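PDB 1VQV: thiamine monophosphate kinase from Aquifex aeolicus, which catalyses the ATP-dependent phosphorylation of thiamine monophosphate to thiamine diphosphate, the active form of vitamin B1. Local coordinates for residues B[100-103]-B[104-108]; B[175-178]-B[179-183]; B[43-47]-B[48-52]; B[61-64]-B[65-69]. All coordinates share one frame; numbering follows the deposited sequence.

Contact 1 (B[100-103]-B[104-108])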
# COMPACT_ATOMS: atom_id res chain seq x y z
N PHE B 100 13.61 12.77 1.32
CA PHE B 100 12.37 12.23 0.79
C PHE B 100 11.26 12.46 1.82
O PHE B 100 10.18 12.95 1.48
CB PHE B 100 12.51 10.72 0.54
CG PHE B 100 11.20 10.03 0.30
CD1 PHE B 100 10.62 10.05 -0.96
CD2 PHE B 100 10.52 9.45 1.35
CE1 PHE B 100 9.36 9.49 -1.17
CE2 PHE B 100 9.26 8.89 1.15
CZ PHE B 100 8.68 8.92 -0.10
N TYR B 101 11.54 12.11 3.07
CA TYR B 101 10.56 12.27 4.13
C TYR B 101 10.27 13.72 4.54
O TYR B 101 9.25 14.00 5.17
CB TYR B 101 10.96 11.42 5.33
CG TYR B 101 10.58 9.97 5.14
CD1 TYR B 101 9.25 9.60 5.11
CD2 TYR B 101 11.56 8.99 4.95
CE1 TYR B 101 8.88 8.28 4.90
CE2 TYR B 101 11.21 7.67 4.73
CZ TYR B 101 9.87 7.31 4.71
OH TYR B 101 9.51 5.98 4.53
N ILE B 102 11.18 14.62 4.17
CA ILE B 102 11.06 16.05 4.42
C ILE B 102 9.92 16.50 3.51
O ILE B 102 8.98 17.15 3.95
CB ILE B 102 12.36 16.82 4.02
CG1 ILE B 102 13.47 16.55 5.04
CG2 ILE B 102 12.07 18.32 3.90
CD1 ILE B 102 14.80 17.24 4.72
N GLY B 103 10.03 16.12 2.24
CA GLY B 103 9.02 16.46 1.27
C GLY B 103 7.67 15.86 1.63
O GLY B 103 6.63 16.45 1.37
N VAL B 104 7.69 14.67 2.23
CA VAL B 104 6.46 13.99 2.63
C VAL B 104 5.83 14.76 3.78
O VAL B 104 4.62 14.99 3.78
CB VAL B 104 6.76 12.52 3.09
CG1 VAL B 104 5.63 11.97 3.95
CG2 VAL B 104 6.94 11.62 1.88
N LYS B 105 6.65 15.17 4.74
CA LYS B 105 6.15 15.91 5.89
C LYS B 105 5.47 17.20 5.43
O LYS B 105 4.41 17.58 5.93
CB LYS B 105 7.30 16.26 6.84
CG LYS B 105 6.85 16.83 8.18
CD LYS B 105 7.96 17.65 8.82
CE LYS B 105 7.52 18.27 10.15
NZ LYS B 105 8.52 19.27 10.66
N ARG B 106 6.10 17.87 4.46
CA ARG B 106 5.59 19.12 3.92
C ARG B 106 4.26 18.93 3.19
O ARG B 106 3.40 19.81 3.24
CB ARG B 106 6.63 19.73 2.97
CG ARG B 106 7.85 20.32 3.68
CD ARG B 106 8.90 20.78 2.68
NE ARG B 106 10.03 21.43 3.34
CZ ARG B 106 11.19 21.71 2.75
NH1 ARG B 106 11.39 21.39 1.48
NH2 ARG B 106 12.17 22.29 3.45
N ALA B 107 4.08 17.79 2.53
CA ALA B 107 2.84 17.52 1.81
C ALA B 107 1.71 17.25 2.79
O ALA B 107 0.56 17.68 2.59
CB ALA B 107 3.03 16.35 0.88
N CYS B 108 2.04 16.52 3.86
CA CYS B 108 1.07 16.18 4.89
C CYS B 108 0.66 17.45 5.63
O CYS B 108 -0.53 17.65 5.90
CB CYS B 108 1.66 15.16 5.86
SG CYS B 108 1.88 13.50 5.18

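Contact 2 (B[175-178]-B[179-183])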
# COMPACT_ATOMS: atom_id res chain seq x y z
N GLU B 175 15.12 27.66 -18.64
CA GLU B 175 14.56 29.00 -18.57
C GLU B 175 13.45 28.85 -17.53
O GLU B 175 13.05 27.73 -17.23
CB GLU B 175 13.97 29.45 -19.91
CG GLU B 175 14.94 29.43 -21.11
CD GLU B 175 16.13 30.40 -20.98
OE1 GLU B 175 15.91 31.64 -20.82
OE2 GLU B 175 17.30 29.93 -21.06
N PRO B 176 13.00 29.97 -17.00
CA PRO B 176 11.92 29.93 -16.00
C PRO B 176 10.64 29.29 -16.55
O PRO B 176 10.07 28.42 -15.92
CB PRO B 176 11.70 31.42 -15.67
CG PRO B 176 12.95 32.09 -16.12
CD PRO B 176 13.34 31.42 -17.40
N PHE B 177 10.24 29.74 -17.73
CA PHE B 177 9.02 29.18 -18.29
C PHE B 177 9.16 27.68 -18.36
O PHE B 177 8.17 26.96 -18.22
CB PHE B 177 8.71 29.81 -19.66
CG PHE B 177 9.28 29.07 -20.83
CD1 PHE B 177 8.67 27.92 -21.31
CD2 PHE B 177 10.38 29.58 -21.51
CE1 PHE B 177 9.13 27.29 -22.46
CE2 PHE B 177 10.86 28.96 -22.66
CZ PHE B 177 10.23 27.81 -23.14
N GLU B 178 10.38 27.20 -18.52
CA GLU B 178 10.62 25.77 -18.59
C GLU B 178 10.62 25.17 -17.19
O GLU B 178 10.18 24.04 -16.99
CB GLU B 178 11.94 25.50 -19.31
CG GLU B 178 11.88 25.95 -20.76
CD GLU B 178 13.21 25.88 -21.49
OE1 GLU B 178 14.21 26.42 -20.98
OE2 GLU B 178 13.26 25.28 -22.58
N LEU B 179 11.09 25.93 -16.21
CA LEU B 179 11.11 25.45 -14.84
C LEU B 179 9.70 25.24 -14.28
O LEU B 179 9.42 24.19 -13.71
CB LEU B 179 11.88 26.42 -13.93
CG LEU B 179 13.41 26.40 -14.05
CD1 LEU B 179 14.00 27.32 -13.00
CD2 LEU B 179 13.95 24.97 -13.87
N ALA B 180 8.83 26.22 -14.47
CA ALA B 180 7.46 26.13 -14.00
C ALA B 180 6.79 24.88 -14.54
O ALA B 180 5.91 24.30 -13.89
CB ALA B 180 6.68 27.36 -14.43
N LEU B 181 7.21 24.47 -15.73
CA LEU B 181 6.67 23.28 -16.39
C LEU B 181 7.16 22.01 -15.71
O LEU B 181 6.39 21.06 -15.50
CB LEU B 181 7.07 23.25 -17.86
CG LEU B 181 6.31 24.22 -18.77
CD1 LEU B 181 6.85 24.17 -20.20
CD2 LEU B 181 4.84 23.83 -18.74
N ILE B 182 8.45 22.00 -15.40
CA ILE B 182 9.10 20.87 -14.75
C ILE B 182 8.53 20.73 -13.34
O ILE B 182 8.22 19.64 -12.89
CB ILE B 182 10.63 21.11 -14.65
CG1 ILE B 182 11.18 21.51 -16.03
CG2 ILE B 182 11.34 19.85 -14.14
CD1 ILE B 182 12.69 21.77 -16.06
N GLN B 183 8.40 21.85 -12.66
CA GLN B 183 7.89 21.84 -11.31
C GLN B 183 6.47 21.26 -11.27
O GLN B 183 6.12 20.54 -10.34
CB GLN B 183 7.97 23.27 -10.74
CG GLN B 183 9.43 23.78 -10.69
CD GLN B 183 9.65 25.12 -9.98
OE1 GLN B 183 10.81 25.54 -9.77
NE2 GLN B 183 8.56 25.79 -9.59

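Contact 3 (B[43-47]-B[48-52])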
# COMPACT_ATOMS: atom_id res chain seq x y z
N ASP B 43 -0.81 4.31 -4.93
CA ASP B 43 -0.09 4.76 -6.12
C ASP B 43 1.36 4.31 -5.96
O ASP B 43 1.81 3.99 -4.85
CB ASP B 43 -0.16 6.28 -6.28
CG ASP B 43 0.68 7.02 -5.26
OD1 ASP B 43 0.58 6.67 -4.06
OD2 ASP B 43 1.44 7.95 -5.63
N VAL B 44 2.10 4.28 -7.06
CA VAL B 44 3.48 3.86 -6.99
C VAL B 44 4.41 4.71 -7.84
O VAL B 44 4.05 5.17 -8.92
CB VAL B 44 3.61 2.35 -7.38
CG1 VAL B 44 3.13 2.11 -8.79
CG2 VAL B 44 5.05 1.88 -7.21
N LEU B 45 5.62 4.93 -7.32
CA LEU B 45 6.64 5.69 -8.02
C LEU B 45 7.86 4.78 -8.04
O LEU B 45 8.41 4.43 -6.99
CB LEU B 45 6.97 7.01 -7.28
CG LEU B 45 5.82 8.03 -7.15
CD1 LEU B 45 6.36 9.39 -6.70
CD2 LEU B 45 5.13 8.18 -8.50
N ASN B 46 8.27 4.36 -9.23
CA ASN B 46 9.42 3.50 -9.33
C ASN B 46 10.53 4.16 -10.09
O ASN B 46 10.32 4.72 -11.18
CB ASN B 46 9.08 2.17 -9.99
CG ASN B 46 8.17 1.32 -9.14
OD1 ASN B 46 8.42 1.11 -7.96
ND2 ASN B 46 7.11 0.81 -9.74
N GLU B 47 11.72 4.09 -9.50
CA GLU B 47 12.91 4.64 -10.10
C GLU B 47 13.06 4.10 -11.51
O GLU B 47 12.79 2.93 -11.78
CB GLU B 47 14.13 4.24 -9.29
CG GLU B 47 15.37 5.02 -9.70
CD GLU B 47 16.65 4.44 -9.16
OE1 GLU B 47 16.64 3.77 -8.11
OE2 GLU B 47 17.69 4.68 -9.80
N GLY B 48 13.50 4.97 -12.41
CA GLY B 48 13.68 4.56 -13.78
C GLY B 48 12.48 4.87 -14.64
O GLY B 48 12.62 5.25 -15.81
N VAL B 49 11.29 4.72 -14.06
CA VAL B 49 10.06 4.97 -14.78
C VAL B 49 9.43 6.32 -14.41
O VAL B 49 9.36 7.22 -15.25
CB VAL B 49 9.03 3.84 -14.53
CG1 VAL B 49 7.72 4.14 -15.25
CG2 VAL B 49 9.60 2.51 -15.00
N HIS B 50 9.00 6.46 -13.16
CA HIS B 50 8.35 7.69 -12.70
C HIS B 50 9.27 8.85 -12.37
O HIS B 50 8.85 10.02 -12.42
CB HIS B 50 7.46 7.38 -11.49
CG HIS B 50 6.48 6.28 -11.74
ND1 HIS B 50 6.75 4.96 -11.43
CD2 HIS B 50 5.27 6.28 -12.34
CE1 HIS B 50 5.75 4.20 -11.83
NE2 HIS B 50 4.83 4.98 -12.38
N PHE B 51 10.51 8.54 -12.02
CA PHE B 51 11.47 9.57 -11.65
C PHE B 51 12.89 9.01 -11.74
O PHE B 51 13.06 7.81 -11.93
CB PHE B 51 11.19 10.05 -10.22
CG PHE B 51 11.45 9.01 -9.16
CD1 PHE B 51 12.72 8.86 -8.62
CD2 PHE B 51 10.43 8.17 -8.72
CE1 PHE B 51 12.98 7.89 -7.66
CE2 PHE B 51 10.69 7.19 -7.76
CZ PHE B 51 11.97 7.05 -7.23
N LEU B 52 13.88 9.88 -11.61
CA LEU B 52 15.28 9.49 -11.66
C LEU B 52 15.90 9.80 -10.32
O LEU B 52 15.46 10.72 -9.62
CB LEU B 52 16.04 10.27 -12.72
CG LEU B 52 15.53 10.09 -14.15
CD1 LEU B 52 16.42 10.89 -15.08
CD2 LEU B 52 15.55 8.63 -14.51

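Contact 4 (B[61-64]-B[65-69])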
# COMPACT_ATOMS: atom_id res chain seq x y z
N GLY B 61 9.29 13.02 -2.61
CA GLY B 61 8.58 12.79 -1.37
C GLY B 61 7.26 13.53 -1.36
O GLY B 61 6.27 13.03 -0.85
N TRP B 62 7.25 14.74 -1.91
CA TRP B 62 6.03 15.53 -1.98
C TRP B 62 5.08 14.86 -2.96
O TRP B 62 3.92 14.63 -2.66
CB TRP B 62 6.37 16.97 -2.41
CG TRP B 62 5.17 17.85 -2.69
CD1 TRP B 62 4.41 17.86 -3.83
CD2 TRP B 62 4.56 18.80 -1.80
NE1 TRP B 62 3.37 18.74 -3.70
CE2 TRP B 62 3.43 19.33 -2.47
CE3 TRP B 62 4.86 19.25 -0.51
CZ2 TRP B 62 2.59 20.28 -1.88
CZ3 TRP B 62 4.03 20.20 0.07
CH2 TRP B 62 2.90 20.70 -0.62
N LYS B 63 5.57 14.52 -4.14
CA LYS B 63 4.75 13.87 -5.14
C LYS B 63 4.11 12.58 -4.62
O LYS B 63 2.94 12.32 -4.90
CB LYS B 63 5.59 13.58 -6.38
CG LYS B 63 4.79 13.23 -7.60
CD LYS B 63 5.61 13.45 -8.85
CE LYS B 63 4.84 13.08 -10.09
NZ LYS B 63 5.63 13.30 -11.33
N ALA B 64 4.85 11.78 -3.86
CA ALA B 64 4.31 10.52 -3.34
C ALA B 64 3.00 10.74 -2.61
O ALA B 64 2.07 9.93 -2.73
CB ALA B 64 5.33 9.86 -2.42
N ILE B 65 2.91 11.82 -1.85
CA ILE B 65 1.70 12.15 -1.12
C ILE B 65 0.67 12.85 -2.02
O ILE B 65 -0.52 12.56 -1.96
CB ILE B 65 2.03 13.06 0.08
CG1 ILE B 65 2.82 12.26 1.12
CG2 ILE B 65 0.74 13.65 0.67
CD1 ILE B 65 2.09 11.08 1.71
N SER B 66 1.13 13.75 -2.87
CA SER B 66 0.24 14.48 -3.76
C SER B 66 -0.53 13.64 -4.77
O SER B 66 -1.68 13.95 -5.05
CB SER B 66 1.00 15.58 -4.49
OG SER B 66 1.19 16.71 -3.65
N VAL B 67 0.07 12.60 -5.33
CA VAL B 67 -0.66 11.81 -6.30
C VAL B 67 -1.86 11.15 -5.63
O VAL B 67 -2.97 11.18 -6.16
CB VAL B 67 0.23 10.73 -6.95
CG1 VAL B 67 -0.58 9.89 -7.92
CG2 VAL B 67 1.38 11.39 -7.69
N ASN B 68 -1.66 10.57 -4.45
CA ASN B 68 -2.76 9.93 -3.76
C ASN B 68 -3.84 10.89 -3.34
O ASN B 68 -5.02 10.55 -3.34
CB ASN B 68 -2.27 9.16 -2.54
CG ASN B 68 -1.77 7.81 -2.90
OD1 ASN B 68 -2.31 7.18 -3.80
ND2 ASN B 68 -0.76 7.34 -2.21
N VAL B 69 -3.43 12.10 -2.97
CA VAL B 69 -4.38 13.13 -2.53
C VAL B 69 -5.27 13.59 -3.70
O VAL B 69 -6.45 13.86 -3.51
CB VAL B 69 -3.62 14.35 -1.93
CG1 VAL B 69 -4.59 15.45 -1.59
CG2 VAL B 69 -2.85 13.93 -0.69

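Contact 1 (B[100-103]-B[104-108])
In helix 94-111, the connection of the beta-alpha-beta unit between the parallel strands 77-88 and 114-122, F100 and I102 each meet the residue one turn on, V104 and R106. F100 has its CG anti to the backbone N (chi1 167°), which carries the ring forward along the helix, toward the next turn, until its CE2 lies 3.7 Å from CG2 of V104. The valine branch that does the touching stands beside its own backbone N. Y101 meets V104 more loosely through CD1, while CD2 of the F100 ring rests 3.6 Å above the centre of the Y101 ring. These three residues face strand 77-88, touching I84 and L86, and I15 and L19 of the second subunit approach Y101 and V104. Y101 is an ATP-binding residue, and this packing probably helps to set its ring. The regular i to i+4 bonds run alongside: V104 N to F100 O at 3.1 Å, K105 N to Y101 O at 2.9 Å, and A107 N to G103 O at 3.1 Å. On the more open side, I102 and R106 lie side by side and point the same way. The R106 side chain, about 4 Å from a bound phosphate, runs straight from CG to NE, which lays the flat end against the isoleucine. There I102 CG2 sits over the centre of one guanidinium face, 3.7 Å from R106 CZ.

Contact 2 (B[175-178]-B[179-183])
E175 and L179 meet at the start of helix 176-186, whose N-cap residue E175 makes one half of a capping box with E178. Among the polar contacts, E175 gives its backbone N to E178 OE1 at 2.8 Å. The bond is nearly straight (163°) and uses the anti lone pair of that oxygen, while E178 OE2 is hydrogen-bonded to Y247 OH. Backbone bonds then carry the helix forward: L179 N to E175 O at 2.8 Å, in the carbonyl plane, and A180 N to P176 O at 2.9 Å. P176, at the first helical position, has no N-H to offer and so costs the turn no bond. The apolar side chains pack on two helices. I182 reaches L167 of helix 159-168 and Y174; an alanine here would probably leave a gap against those two residues. F177 and L181 both touch Y243 of helix 238-246, and L181 also reaches A162 of helix 159-168. Between F177 and L181 the approach is light, with L181 CD1 at 4.3 Å from F177 CD1, whereas the methylene CG of E178 lies over the centre of the F177 ring.

Contact 3 (B[43-47]-B[48-52])
N46 and H50 meet in a tight turn that ends strand 38-46, the outermost strand, within this subunit, of the four-stranded sheet, and starts the loop toward helix 57-73. N46 O takes two backbone donors, V49 N at 3.0 Å and H50 N at 2.9 Å. The first closes a turn over E47 and G48 close to type II; at G48 (phi 95°) a CB would be jammed against the carbonyl oxygen of E47. G48 N is held in turn by F51 O. The imidazole of H50, a substrate-binding residue, folds back on the strand: its CG stands beside its own backbone N (chi1 -54°), and ND1 accepts N46 N at 2.7 Å in an almost straight bond, though the donor is tilted from the ring plane. V44 O lies 3.4 Å above the centre of one face of this ring and V49 CG1 over the opposite face. S121 of the second subunit packs on H50 as well. F51 turns the other way, toward I128 of strand 127-136. Its CE2 lies 3.8 Å from L45 CB, and E47 CA makes a CH-pi contact over the ring face, 4.1 Å from the F51 centroid. E47 itself forms a salt bridge with R53. A leucine in place of H50 would probably leave the N46 amide without its acceptor and lose the link from the loop back to the strand. With ND1 engaged by the backbone and both faces occupied, the ring is probably held in its rotation, which leaves NE2 as the nitrogen more likely to serve partners beyond the turn.

Contact 4 (B[61-64]-B[65-69])
W62 and S66 stand one turn apart on helix 57-73, with the serine hydroxyl close to the pyrrole side of the indole: S66 OG is 3.0 Å from W62 NE1 and 3.4 Å from W62 CD1. The angle is too poor for a hydrogen bond between them, and each polar atom turns elsewhere, NE1 to P188 O and OG to Y111 OH. The indole reaches this place because its CG is anti to the backbone N (chi1 172°), while OG of S66 stands beside its own N. On the next side of the helix V67 CG2 lies 3.9 Å from K63 CG and 3.3 Å from K63 O. The lysine chain runs out fully extended beyond CG, and its NZ is bonded to H185 O, so its aliphatic part is what V67 packs on. Beneath these side chains run S66 N to W62 O at 2.9 Å and V67 N to K63 O at 2.9 Å, while I65 N bonds weakly to W62 O, an i to i+3 pair. Farther out, R187 makes a cation-pi contact with W62, and helix 94-111 meets the indole through R106 and A107. A64 touches I128 and V130, I65 touches I84, and N68 forms a weak hydrogen bond to T41, a magnesium-binding residue. Such a buried helix, laid on the sheet beside helix 94-111, belongs to the alpha/beta layering of the PurM-like N-terminal domain.

In the fold
Contacts 1, 3 and 4 lie in the N-terminal, PurM-like domain, whereas contact 2 stands apart on helix 176-186, its centre about 20 Å or more from the others. Contacts 1 and 4 are buried neighbours on two helices packed on the same sheet, about 9 Å between centres, with V104 against G61; contacts 2 and 3 are only partly buried. Contact 3 ends strand 38-46 and touches contact 4 on helix 57-73 through D43 and L45. Contacts 1 and 3 reach the second subunit. Helical spacing gives apolar and ring packing in contact 1, buried polar groups with outside partners in contact 4 and capping in contact 2; contact 3 folds its loop back through backbone bonds and an imidazole.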